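Local coordinates for protein amidohydrolase (Brucella melitensis biovar Abortus, PDB 4F0L) that is a metal-dependent amidohydrolase that holds an iron ion in this crystal and probably acts as a deaminase, at residues Q18-P22 against D23-E27; V45-G48 against P49-R53; D269-A272 against R273-L276; A367-D370 against G371-G375; V410-D413 against G414-F417. All coordinates share one frame; numbering follows the deposited sequence.

Contact 1. Residues Q18-P22 against D23-E27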
# COMPACT_ATOMS: atom_id res chain seq x y z
N GLN B 18 -11.37 17.30 17.40
CA GLN B 18 -12.14 16.06 17.31
C GLN B 18 -11.32 14.93 17.90
O GLN B 18 -10.12 14.88 17.71
CB GLN B 18 -12.45 15.69 15.85
CG GLN B 18 -13.20 16.73 15.03
CD GLN B 18 -13.39 16.29 13.60
OE1 GLN B 18 -14.26 15.47 13.30
NE2 GLN B 18 -12.58 16.85 12.69
N ALA B 19 -11.98 14.02 18.58
CA ALA B 19 -11.33 12.85 19.13
C ALA B 19 -12.26 11.68 19.01
O ALA B 19 -13.47 11.82 19.20
CB ALA B 19 -10.93 13.08 20.57
N LEU B 20 -11.71 10.53 18.66
CA LEU B 20 -12.51 9.34 18.44
C LEU B 20 -12.56 8.53 19.71
O LEU B 20 -11.65 7.76 20.02
CB LEU B 20 -11.97 8.53 17.24
CG LEU B 20 -12.69 7.18 16.97
CD1 LEU B 20 -14.23 7.31 16.90
CD2 LEU B 20 -12.16 6.52 15.72
N LEU B 21 -13.66 8.67 20.45
CA LEU B 21 -13.82 7.98 21.71
C LEU B 21 -14.52 6.65 21.47
O LEU B 21 -15.05 6.41 20.37
CB LEU B 21 -14.61 8.86 22.67
CG LEU B 21 -14.05 10.24 22.96
CD1 LEU B 21 -14.95 11.01 23.94
CD2 LEU B 21 -12.64 10.10 23.53
N PRO B 22 -14.56 5.76 22.50
CA PRO B 22 -15.15 4.43 22.24
C PRO B 22 -16.61 4.47 21.84
O PRO B 22 -17.07 3.58 21.13
CB PRO B 22 -14.98 3.70 23.58
CG PRO B 22 -13.79 4.35 24.20
CD PRO B 22 -13.86 5.81 23.79
N ASP B 23 -17.35 5.50 22.28
CA ASP B 23 -18.73 5.63 21.88
C ASP B 23 -18.90 6.60 20.68
O ASP B 23 -20.00 7.06 20.43
CB ASP B 23 -19.63 6.01 23.08
CG ASP B 23 -19.21 7.32 23.74
OD1 ASP B 23 -18.08 7.84 23.50
OD2 ASP B 23 -20.01 7.87 24.49
N GLY B 24 -17.82 6.90 19.95
CA GLY B 24 -17.92 7.74 18.76
C GLY B 24 -17.07 9.01 18.76
O GLY B 24 -16.39 9.35 19.75
N TRP B 25 -17.09 9.71 17.62
CA TRP B 25 -16.45 11.02 17.54
C TRP B 25 -17.06 12.00 18.48
O TRP B 25 -18.26 12.06 18.61
CB TRP B 25 -16.53 11.61 16.14
CG TRP B 25 -15.61 10.89 15.19
CD1 TRP B 25 -15.96 9.91 14.26
CD2 TRP B 25 -14.18 11.03 15.07
NE1 TRP B 25 -14.88 9.47 13.58
CE2 TRP B 25 -13.77 10.10 14.03
CE3 TRP B 25 -13.22 11.83 15.68
CZ2 TRP B 25 -12.46 9.99 13.64
CZ3 TRP B 25 -11.89 11.72 15.28
CH2 TRP B 25 -11.51 10.81 14.30
N ALA B 26 -16.23 12.76 19.16
CA ALA B 26 -16.70 13.92 19.93
C ALA B 26 -15.86 15.12 19.55
O ALA B 26 -14.72 14.98 19.09
CB ALA B 26 -16.61 13.67 21.42
N GLU B 27 -16.43 16.30 19.77
CA GLU B 27 -15.75 17.54 19.46
C GLU B 27 -15.34 18.30 20.71
O GLU B 27 -16.01 18.22 21.76
CB GLU B 27 -16.66 18.43 18.61
CG GLU B 27 -16.97 17.83 17.24
CD GLU B 27 -17.83 18.77 16.43
OE1 GLU B 27 -19.07 18.60 16.43
OE2 GLU B 27 -17.27 19.73 15.87

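Contact 2. Residues V45-G48 against P49-R53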
# COMPACT_ATOMS: atom_id res chain seq x y z
N VAL B 45 -15.96 21.30 25.39
CA VAL B 45 -15.41 22.37 26.27
C VAL B 45 -14.37 23.19 25.52
O VAL B 45 -13.80 22.71 24.55
CB VAL B 45 -14.79 21.84 27.60
CG1 VAL B 45 -15.86 21.20 28.46
CG2 VAL B 45 -13.66 20.86 27.33
N LEU B 46 -14.15 24.44 25.94
CA LEU B 46 -13.13 25.29 25.34
C LEU B 46 -11.80 24.84 25.88
O LEU B 46 -11.76 24.18 26.93
CB LEU B 46 -13.35 26.75 25.70
CG LEU B 46 -14.62 27.42 25.19
CD1 LEU B 46 -14.61 28.85 25.67
CD2 LEU B 46 -14.72 27.38 23.67
N ALA B 47 -10.72 25.10 25.13
CA ALA B 47 -9.36 24.80 25.58
C ALA B 47 -9.04 25.70 26.76
O ALA B 47 -9.33 26.88 26.72
CB ALA B 47 -8.36 25.06 24.45
N GLY B 48 -8.47 25.14 27.83
CA GLY B 48 -7.85 25.96 28.85
C GLY B 48 -6.64 26.69 28.28
O GLY B 48 -6.08 26.27 27.26
N PRO B 49 -6.20 27.76 28.96
CA PRO B 49 -5.06 28.53 28.44
C PRO B 49 -3.75 27.75 28.37
O PRO B 49 -2.92 28.05 27.54
CB PRO B 49 -4.96 29.71 29.40
CG PRO B 49 -5.59 29.24 30.67
CD PRO B 49 -6.62 28.20 30.30
N ASP B 50 -3.57 26.72 29.19
CA ASP B 50 -2.34 25.94 29.12
C ASP B 50 -2.48 24.61 28.35
O ASP B 50 -1.51 23.84 28.28
CB ASP B 50 -1.81 25.71 30.54
CG ASP B 50 -1.39 27.02 31.23
OD1 ASP B 50 -0.87 27.93 30.54
OD2 ASP B 50 -1.61 27.13 32.45
N ASP B 51 -3.64 24.34 27.77
CA ASP B 51 -3.86 23.08 27.05
C ASP B 51 -3.04 23.06 25.77
O ASP B 51 -2.92 24.06 25.11
CB ASP B 51 -5.32 22.92 26.65
CG ASP B 51 -6.24 22.75 27.83
OD1 ASP B 51 -5.77 22.83 28.98
OD2 ASP B 51 -7.44 22.52 27.60
N GLU B 52 -2.45 21.93 25.45
CA GLU B 52 -1.83 21.74 24.16
C GLU B 52 -2.91 21.39 23.13
O GLU B 52 -3.70 20.46 23.33
CB GLU B 52 -0.82 20.62 24.22
CG GLU B 52 -0.06 20.45 22.93
CD GLU B 52 0.88 19.27 23.01
OE1 GLU B 52 1.24 18.88 24.14
OE2 GLU B 52 1.23 18.72 21.97
N ARG B 53 -2.94 22.14 22.04
CA ARG B 53 -4.03 22.05 21.08
C ARG B 53 -3.73 21.09 19.94
O ARG B 53 -2.68 21.16 19.34
CB ARG B 53 -4.30 23.44 20.48
CG ARG B 53 -4.53 24.49 21.53
CD ARG B 53 -6.00 24.70 21.72
NE ARG B 53 -6.49 25.66 20.74
CZ ARG B 53 -6.66 26.95 20.99
NH1 ARG B 53 -6.39 27.46 22.19
NH2 ARG B 53 -7.10 27.74 20.01

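Contact 3. Residues D269-A272 against R273-L276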
# COMPACT_ATOMS: atom_id res chain seq x y z
N ASP B 269 -8.42 -24.84 26.10
CA ASP B 269 -9.50 -23.93 26.51
C ASP B 269 -9.26 -22.53 25.92
O ASP B 269 -8.74 -21.64 26.60
CB ASP B 269 -9.54 -23.87 28.04
CG ASP B 269 -10.75 -23.13 28.57
OD1 ASP B 269 -11.75 -23.00 27.83
OD2 ASP B 269 -10.69 -22.67 29.73
N VAL B 270 -9.61 -22.33 24.65
CA VAL B 270 -9.26 -21.08 23.94
C VAL B 270 -10.23 -19.99 24.37
O VAL B 270 -11.42 -20.20 24.38
CB VAL B 270 -9.27 -21.27 22.41
CG1 VAL B 270 -8.97 -19.97 21.66
CG2 VAL B 270 -8.25 -22.34 22.01
N THR B 271 -9.70 -18.83 24.76
CA THR B 271 -10.52 -17.67 25.19
C THR B 271 -9.88 -16.38 24.62
O THR B 271 -8.98 -16.45 23.82
CB THR B 271 -10.57 -17.56 26.72
OG1 THR B 271 -9.25 -17.33 27.20
CG2 THR B 271 -11.11 -18.81 27.38
N ALA B 272 -10.36 -15.21 25.07
CA ALA B 272 -9.78 -13.91 24.73
C ALA B 272 -8.33 -13.76 25.22
O ALA B 272 -7.65 -12.80 24.86
CB ALA B 272 -10.67 -12.78 25.29
N ARG B 273 -7.87 -14.70 26.04
CA ARG B 273 -6.47 -14.75 26.47
C ARG B 273 -5.57 -15.08 25.26
O ARG B 273 -4.37 -14.78 25.26
CB ARG B 273 -6.36 -15.82 27.57
CG ARG B 273 -5.00 -16.05 28.17
CD ARG B 273 -4.98 -17.36 28.98
NE ARG B 273 -3.60 -17.58 29.40
CZ ARG B 273 -3.01 -18.75 29.54
NH1 ARG B 273 -3.66 -19.88 29.34
NH2 ARG B 273 -1.72 -18.77 29.89
N TRP B 274 -6.17 -15.75 24.26
CA TRP B 274 -5.44 -16.26 23.12
C TRP B 274 -5.53 -15.32 21.96
O TRP B 274 -6.60 -14.72 21.73
CB TRP B 274 -5.98 -17.61 22.69
CG TRP B 274 -5.69 -18.73 23.67
CD1 TRP B 274 -6.17 -18.91 24.98
CD2 TRP B 274 -4.83 -19.89 23.44
NE1 TRP B 274 -5.66 -20.05 25.54
CE2 TRP B 274 -4.87 -20.69 24.68
CE3 TRP B 274 -4.05 -20.32 22.37
CZ2 TRP B 274 -4.14 -21.87 24.81
CZ3 TRP B 274 -3.31 -21.51 22.52
CH2 TRP B 274 -3.37 -22.27 23.71
N CYS B 275 -4.41 -15.20 21.24
CA CYS B 275 -4.35 -14.51 19.96
C CYS B 275 -3.77 -15.48 18.91
O CYS B 275 -2.65 -15.99 19.06
CB CYS B 275 -3.50 -13.25 20.04
SG CYS B 275 -3.45 -12.34 18.47
N LEU B 276 -4.58 -15.79 17.90
CA LEU B 276 -4.15 -16.77 16.90
C LEU B 276 -3.68 -15.96 15.75
O LEU B 276 -4.46 -15.24 15.14
CB LEU B 276 -5.30 -17.68 16.48
CG LEU B 276 -6.10 -18.39 17.57
CD1 LEU B 276 -7.03 -19.46 16.96
CD2 LEU B 276 -5.19 -18.95 18.65
O HOH W 1 -7.49 -19.35 27.89

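Contact 4. Residues A367-D370 against G371-G375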
# COMPACT_ATOMS: atom_id res chain seq x y z
N ALA B 367 -14.59 1.43 10.84
CA ALA B 367 -14.78 0.07 11.35
C ALA B 367 -13.45 -0.63 11.55
O ALA B 367 -13.22 -1.28 12.56
CB ALA B 367 -15.67 -0.74 10.41
N LEU B 368 -12.54 -0.49 10.58
CA LEU B 368 -11.28 -1.18 10.66
C LEU B 368 -10.40 -0.60 11.76
O LEU B 368 -9.77 -1.34 12.50
CB LEU B 368 -10.57 -1.11 9.32
CG LEU B 368 -11.16 -2.07 8.28
CD1 LEU B 368 -10.35 -1.93 7.02
CD2 LEU B 368 -11.19 -3.52 8.77
N PHE B 369 -10.38 0.72 11.85
CA PHE B 369 -9.55 1.37 12.83
C PHE B 369 -10.05 1.06 14.23
O PHE B 369 -9.25 0.65 15.07
CB PHE B 369 -9.50 2.88 12.65
CG PHE B 369 -8.58 3.55 13.62
CD1 PHE B 369 -7.22 3.59 13.39
CD2 PHE B 369 -9.08 4.08 14.82
CE1 PHE B 369 -6.36 4.20 14.31
CE2 PHE B 369 -8.22 4.66 15.74
CZ PHE B 369 -6.86 4.72 15.47
N ASP B 370 -11.35 1.20 14.48
CA ASP B 370 -11.89 0.90 15.80
C ASP B 370 -11.61 -0.55 16.14
O ASP B 370 -11.24 -0.89 17.26
CB ASP B 370 -13.41 1.10 15.86
CG ASP B 370 -13.83 2.54 16.04
OD1 ASP B 370 -13.02 3.42 16.44
OD2 ASP B 370 -15.02 2.77 15.84
N GLY B 371 -11.89 -1.44 15.20
CA GLY B 371 -11.75 -2.88 15.44
C GLY B 371 -10.33 -3.26 15.80
O GLY B 371 -10.09 -4.01 16.76
N ALA B 372 -9.36 -2.70 15.06
CA ALA B 372 -7.98 -3.09 15.24
C ALA B 372 -7.41 -2.57 16.54
O ALA B 372 -6.58 -3.26 17.19
CB ALA B 372 -7.13 -2.66 14.04
N VAL B 373 -7.82 -1.36 16.95
CA VAL B 373 -7.45 -0.86 18.29
C VAL B 373 -8.01 -1.75 19.41
O VAL B 373 -7.28 -2.07 20.36
CB VAL B 373 -7.94 0.59 18.53
CG1 VAL B 373 -7.79 0.98 20.00
CG2 VAL B 373 -7.17 1.57 17.59
N LEU B 374 -9.30 -2.08 19.32
CA LEU B 374 -10.01 -2.87 20.32
C LEU B 374 -9.42 -4.28 20.47
O LEU B 374 -9.04 -4.69 21.59
CB LEU B 374 -11.52 -2.97 19.98
CG LEU B 374 -12.43 -3.78 20.90
CD1 LEU B 374 -12.57 -3.15 22.27
CD2 LEU B 374 -13.80 -3.97 20.24
N GLY B 375 -9.33 -5.01 19.38
CA GLY B 375 -8.82 -6.39 19.43
C GLY B 375 -7.34 -6.42 19.73
O GLY B 375 -6.85 -7.26 20.46

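Contact 5. Residues V410-D413 against G414-F417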
# COMPACT_ATOMS: atom_id res chain seq x y z
N VAL B 410 -14.47 10.73 7.78
CA VAL B 410 -13.87 11.18 6.55
C VAL B 410 -12.37 11.33 6.73
O VAL B 410 -11.57 11.00 5.83
CB VAL B 410 -14.53 12.50 6.06
CG1 VAL B 410 -13.76 13.11 4.89
CG2 VAL B 410 -15.99 12.24 5.69
N VAL B 411 -11.95 11.77 7.93
CA VAL B 411 -10.51 11.85 8.22
C VAL B 411 -9.86 10.46 8.15
O VAL B 411 -8.76 10.30 7.57
CB VAL B 411 -10.20 12.51 9.58
CG1 VAL B 411 -8.71 12.35 9.88
CG2 VAL B 411 -10.64 13.97 9.61
N LEU B 412 -10.52 9.45 8.75
CA LEU B 412 -9.96 8.09 8.77
C LEU B 412 -9.87 7.53 7.35
O LEU B 412 -8.86 6.90 6.99
CB LEU B 412 -10.79 7.16 9.64
CG LEU B 412 -10.79 7.45 11.14
CD1 LEU B 412 -11.77 6.54 11.91
CD2 LEU B 412 -9.37 7.38 11.72
N ASP B 413 -10.92 7.74 6.56
CA ASP B 413 -10.92 7.22 5.20
C ASP B 413 -9.85 7.90 4.34
O ASP B 413 -9.21 7.26 3.51
CB ASP B 413 -12.32 7.31 4.60
CG ASP B 413 -13.29 6.33 5.24
OD1 ASP B 413 -12.86 5.27 5.69
OD2 ASP B 413 -14.49 6.60 5.26
N GLY B 414 -9.58 9.17 4.61
CA GLY B 414 -8.57 9.93 3.87
C GLY B 414 -7.19 9.45 4.21
O GLY B 414 -6.32 9.27 3.35
N TRP B 415 -7.01 9.17 5.48
CA TRP B 415 -5.78 8.65 6.00
C TRP B 415 -5.49 7.30 5.45
O TRP B 415 -4.40 7.04 4.96
CB TRP B 415 -5.90 8.55 7.51
CG TRP B 415 -4.69 8.04 8.24
CD1 TRP B 415 -3.35 8.09 7.85
CD2 TRP B 415 -4.68 7.43 9.56
NE1 TRP B 415 -2.55 7.55 8.81
CE2 TRP B 415 -3.29 7.15 9.87
CE3 TRP B 415 -5.66 7.07 10.48
CZ2 TRP B 415 -2.91 6.55 11.06
CZ3 TRP B 415 -5.27 6.46 11.67
CH2 TRP B 415 -3.93 6.22 11.95
N ILE B 416 -6.46 6.40 5.55
CA ILE B 416 -6.20 4.99 5.27
C ILE B 416 -6.23 4.66 3.78
O ILE B 416 -5.45 3.84 3.33
CB ILE B 416 -7.22 4.10 6.01
CG1 ILE B 416 -6.96 4.16 7.51
CG2 ILE B 416 -7.17 2.65 5.49
CD1 ILE B 416 -8.13 3.69 8.37
N PHE B 417 -7.11 5.30 3.01
CA PHE B 417 -7.31 4.93 1.61
C PHE B 417 -6.73 5.88 0.59
O PHE B 417 -6.44 5.48 -0.51
CB PHE B 417 -8.79 4.69 1.32
CG PHE B 417 -9.35 3.52 2.07
CD1 PHE B 417 -9.05 2.22 1.68
CD2 PHE B 417 -10.13 3.70 3.21
CE1 PHE B 417 -9.55 1.13 2.37
CE2 PHE B 417 -10.61 2.60 3.92
CZ PHE B 417 -10.33 1.31 3.50

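Contact 1. Residues Q18-P22 against D23-E27
Ala19 and Ala26 face each other as a hydrogen-bonded pair of a short beta hairpin, strand 19-21 running out and strand 24-26 running back. Ala19 N gives its hydrogen to Ala26 O at 2.9 Å, and Ala26 N returns one to Ala19 O over the same distance. Nearer the bend, Leu21 and Gly24 form the second such pair and close a type I turn through Pro22 and Asp23; Gly24 N reaches Leu21 O at 2.8 Å. With phi at 122°, Gly24 has a backbone that would press a CB against the preceding carbonyl oxygen.

The apolar contacts divide between the two faces of the hairpin. On one, Leu20 CB sits 3.6 Å from the centroid of the six-membered ring of Trp25, almost on the ring normal, in a CH-pi contact; Gln18 CB comes to 3.9 Å from Trp25 CE3. On the other, Leu21 CD1 meets Ala26 CB at 4.0 Å.

Trp25 NE1 donates to Asp409 OD1, and Gln18 NE2 to Ala406 O. The Leu20-Trp25 face packs on helices 364-379 and 408-417, Trp25 and Gln18 also touch strand 56-66, while Leu21 and Ala26 lean on Thr43.

Contact 2. Residues V45-G48 against P49-R53
Gly48, Ala47 and Asp51 carry this surface bend, which brings the chain into strand 52-54. Gly48 has two bonds to Asp51. Its N-H points to Asp51 OD2 at 2.8 Å, a weak bond with an angle of 144° at the hydrogen. Its carbonyl oxygen accepts from Asp51 N at 3.2 Å, closing a type I turn with Pro49 and Asp50 at the corner; here the donor stands well above the carbonyl plane. One aspartate thus engages both ends of the glycine, by side chain and by backbone.

The first torsion of Asp51 makes this possible: at -67° it sets CG beside the residue's own nitrogen, and the carboxylate turns back over the start of the turn. OD2 also comes to 3.6 Å from Ala47 CA.

Ala47 directs its methyl at the far end of the bend. Its CB rests 3.6 Å from Arg53 CD and 3.8 Å from Arg53 NH1, since the arginine chain folds at chi2 and chi3 and comes back alongside the methyl group instead of stretching out.

Asp51 OD2 has a second partner in a salt bridge to Arg30, so the carboxylate ties the turn to strand 29-34. Ala47 and Asp51 lie against His15 of strand 12-16, which pairs with strand 52-54 at the edge of the N-terminal sheet.

Contact 3. Residues D269-A272 against R273-L276
Thr271 offers both of its oxygens to the residues just beyond it. Its carbonyl oxygen takes the Trp274 N-H at 2.9 Å and closes a type I turn through Ala272 and Arg273, with the donor lifted above the carbonyl plane. Its hydroxyl OG1 accepts from Arg273 N at 3.2 Å, an ST turn; Thr271 O lies at a poor angle to that same N-H. A chi1 of 63° places OG1 between the threonine's own N and carbonyl carbon, and from there it reaches forward over the bend.

One water joins three polar atoms. It donates to Asp269 O at 2.9 Å, lies 2.8 Å from Thr271 OG1 in a hydrogen bond, and accepts a weak bond from Trp274 NE1 at 3.1 Å, sitting in plane at the edge of the indole.

Val270 CA lies over one indole face, toward its rim, 4.1 Å from the centroid of the five-membered ring of Trp274 in a CH-pi contact, and Val270 CG1 touches Trp274 CB at 3.9 Å. The extended Arg273 chain carries its guanidinium away to the carbonyl oxygens of Thr230, Leu233 and Ala236.

The water therefore links a backbone oxygen, a hydroxyl and an indole N-H, and the entry into barrel strand 274-276 is held by both polar bonds and a ring face.

Contact 4. Residues A367-D370 against G371-G375
The Phe369 ring receives Val373 CG2 over one face, where the methyl stands 3.7 Å above the plane, displaced toward the rim. Measured to the ring centroid the distance is 4.0 Å, and the approach lies 23° off the normal, a CH-pi contact. The methyl is nearest the far side of the ring: Val373 CG2 is 3.8 Å from both Phe369 CE2 and Phe369 CZ. The two side chains cross at a slant, one helical turn apart.

Each torsion has a part in this. Phe369 carries CG opposite its backbone nitrogen (chi1 -177°), which swings the ring toward the later turn although its CB starts away from it. In Val373, CG2 lies beside the nitrogen, on the side facing the earlier turn, and also touches Phe369 O at 3.4 Å.

Beneath the side chains runs regular i to i+4 bonding, from Gly371 N to Ala367 O through to Leu374 N to Asp370 O at 3.1 Å. Gly371 sits on this spine without a side chain. Asp370 turns its carboxylate to Arg366, one turn back, in a salt bridge.

Met61 of strand 56-66 touches Phe369, Ala372 and Val373, while Leu368 and Ala372 pack on Phe324 and on Leu340 of helix 336-351. The motif is an i/i+4 aromatic-aliphatic pair on an alpha helix, and through it and its neighbours helix 364-379 packs on helix 336-351 and against strands of the TIM-barrel-like amidohydrolase fold.

Contact 5. Residues V410-D413 against G414-F417
Leu412 brings its CD2 methyl to the rim of the Trp415 indole, 3.9 Å from Trp415 CE3 and in the plane of the ring, so the contact is made at an edge and not over a face. Trp415 has its CG opposite the backbone nitrogen (chi1 -179°), which carries the indole outward, away from 410-413, so that Leu412 meets just its CE3 edge.

Asp413 and Phe417 lie side by side and point the same way, their carboxylate and ring planes 52° apart. Asp413 OD1 is 3.9 Å from Phe417 CE2. The ring of Phe417 also has the CG2 methyl of its neighbour Ile416 over its centre, 3.7 Å above the plane.

Four i to i+4 backbone bonds run through the segment; the shortest, Ile416 N to Leu412 O, is 2.8 Å, and Phe417 N reaches Asp413 O at 2.9 Å.

Phe417 packs on Arg341 and Glu344 of helix 336-351. On the second subunit, Phe417 meets Glu78, Val410 meets Leu76 and Asp413 meets Gly75. The buried Asp413 carboxylate is satisfied at both oxygens, OD2 by Ser363 OG and OD1 by Gly365 N at the start of helix 364-379, which probably helps it keep its charge beside the ring.

In the fold
Every contact is local and closes no long loop; they follow in series along the chain, none nesting or crossing. Contact 1, a hairpin, and contact 2, a turn about 17 Å away between centres, both belong to the N-terminal region. Contact 3 comes much later, at the entrance to a strand of the parallel sheet that also holds iron ligand His241. Contacts 4 and 5 are helical. Contacts 1, 4 and 5 meet: Leu20 CD2 touches Phe369 CD2 at 4.0 Å and Leu412 CD1 at 3.8 Å, and Phe369 CE1 packs on Trp415 CZ3 at 3.6 Å. This joins the N-terminal hairpin to two helices of the amidohydrolase region, whereas contacts 2 and 3 stand apart.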